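Putative cyclohexadienyl dehydrogenase and ADH prephenate dehydrogenase (Rhizobium meliloti, PDB 4WJI) is a cyclohexadienyl dehydrogenase that binds NADP and probably oxidatively decarboxylates prephenate to 4-hydroxyphenylpyruvate on the route to tyrosine. Local coordinates at the interface of chains A and B. Coordinates in Å, arbitrary orientation; residue numbers count along the deposited sequence, not the author numbering. Chains: chain A/B, Putative cyclohexadienyl dehydrogenase and ADH prephenate dehydrogenase.

The interface of chains A and B. Residues chain A 146, 175, 183, 187; chain B 208, 212-213, 216.
B:Tyr216 reaches across the two-fold dimer interface and sets its ring against A:Ile146, A:Met175 and A:Val183. The protein belongs to the prephenate/arogenate dehydrogenase family. Its C-terminal helical dimerization domain supplies most of the residues here, from helix A 177-203, helix B 210-215 and the loops flanking the latter. Strand A 144-147 belongs to the nucleotide-binding domain; A:Met175 lies in the loop just after strand A 171-174.

One ring contact is CH-pi. A:Ile146 CD1 stands over the centre of the B:Tyr216 ring, 3.8 Å from its centroid. The isoleucine side chain meets the tyrosine at about a right angle. A:Met175 is a selenomethionine whose chain bends at its last torsion (chi3 67°). This turns methyl CE towards the phenol end of the tyrosine, 3.8 Å from CZ. A:Val183 CG1, anti to the backbone N (chi1 174°), touches ring atom CD2 of B:Tyr216 at 3.7 Å. An alanine in place of B:Tyr216 would probably leave A:Ile146 CD1 and A:Met175 CE without their aromatic partner and open a gap beside A:Val183.

The remaining contacts are van der Waals packing. A:Val187 CG1 rests on CA of B:Val213 at 3.6 Å, while its CG2 lies 4.0 Å from CB of B:Tyr216. B:Val208 CG2 packs against CA of A:Val183 at 4.0 Å. A:Val183 CG2 sets a methyl against the carboxylate of B:Glu212, 3.9 Å from CD.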
loop_
_atom_site.group_PDB
_atom_site.type_symbol
_atom_site.label_atom_id
_atom_site.label_comp_id
_atom_site.label_asym_id
_atom_site.label_seq_id
_atom_site.Cartn_x
_atom_site.Cartn_y
_atom_site.Cartn_z
ATOM N N ILE A 146 -3.458 8.653 20.239
ATOM C CA ILE A 146 -4.725 8.501 20.944
ATOM C C ILE A 146 -4.444 8.053 22.372
ATOM O O ILE A 146 -3.774 7.045 22.607
ATOM C CB ILE A 146 -5.662 7.477 20.238
ATOM C CG1 ILE A 146 -5.976 7.890 18.787
ATOM C CG2 ILE A 146 -6.933 7.268 21.035
ATOM C CD1 ILE A 146 -6.624 6.808 17.959
HETATM N N MSE A 175 -10.113 9.127 23.709
HETATM C CA MSE A 175 -11.337 8.375 23.494
HETATM C C MSE A 175 -11.457 7.203 24.416
HETATM O O MSE A 175 -10.530 6.822 25.076
HETATM C CB MSE A 175 -11.571 7.950 22.037
HETATM C CG MSE A 175 -10.536 6.938 21.598
HETATM SE SE MSE A 175 -10.595 6.633 19.625
HETATM C CE MSE A 175 -10.009 8.374 19.018
ATOM N N VAL A 183 -12.326 1.672 15.924
ATOM C CA VAL A 183 -11.684 2.549 14.945
ATOM C C VAL A 183 -10.417 1.871 14.387
ATOM O O VAL A 183 -10.206 1.782 13.154
ATOM C CB VAL A 183 -11.349 3.924 15.541
ATOM C CG1 VAL A 183 -10.547 4.774 14.557
ATOM C CG2 VAL A 183 -12.627 4.700 15.910
ATOM N N VAL A 187 -9.146 0.995 10.469
ATOM C CA VAL A 187 -8.068 1.815 9.845
ATOM C C VAL A 187 -6.716 1.127 9.878
ATOM O O VAL A 187 -5.791 1.545 9.152
ATOM C CB VAL A 187 -7.863 3.253 10.420
ATOM C CG1 VAL A 187 -9.070 4.143 10.180
ATOM C CG2 VAL A 187 -7.448 3.235 11.886
ATOM N N VAL B 208 -17.850 4.568 13.159
ATOM C CA VAL B 208 -16.551 5.175 12.957
ATOM C C VAL B 208 -16.803 6.229 11.899
ATOM O O VAL B 208 -17.332 5.902 10.824
ATOM C CB VAL B 208 -15.530 4.113 12.482
ATOM C CG1 VAL B 208 -14.196 4.744 12.130
ATOM C CG2 VAL B 208 -15.394 3.022 13.552
ATOM N N GLU B 212 -12.517 10.251 11.510
ATOM C CA GLU B 212 -11.617 9.294 12.167
ATOM C C GLU B 212 -10.785 8.473 11.168
ATOM O O GLU B 212 -9.590 8.283 11.328
ATOM C CB GLU B 212 -12.424 8.370 13.095
ATOM C CG GLU B 212 -12.902 9.106 14.346
ATOM C CD GLU B 212 -13.891 8.340 15.221
ATOM O OE1 GLU B 212 -14.770 7.597 14.706
ATOM O OE2 GLU B 212 -13.805 8.511 16.452
ATOM N N VAL B 213 -11.428 7.980 10.125
ATOM C CA VAL B 213 -10.715 7.187 9.131
ATOM C C VAL B 213 -9.558 7.999 8.503
ATOM O O VAL B 213 -8.420 7.525 8.329
ATOM C CB VAL B 213 -11.688 6.651 8.074
ATOM C CG1 VAL B 213 -10.920 5.964 6.968
ATOM C CG2 VAL B 213 -12.660 5.664 8.691
ATOM N N TYR B 216 -6.598 8.886 11.215
ATOM C CA TYR B 216 -5.792 7.794 11.723
ATOM C C TYR B 216 -5.325 6.857 10.627
ATOM O O TYR B 216 -4.826 5.731 10.899
ATOM C CB TYR B 216 -6.563 7.036 12.808
ATOM C CG TYR B 216 -7.113 7.947 13.934
ATOM C CD1 TYR B 216 -6.355 8.947 14.532
ATOM C CD2 TYR B 216 -8.435 7.818 14.346
ATOM C CE1 TYR B 216 -6.898 9.756 15.525
ATOM C CE2 TYR B 216 -8.958 8.612 15.335
ATOM C CZ TYR B 216 -8.205 9.589 15.891
ATOM O OH TYR B 216 -8.770 10.372 16.884
#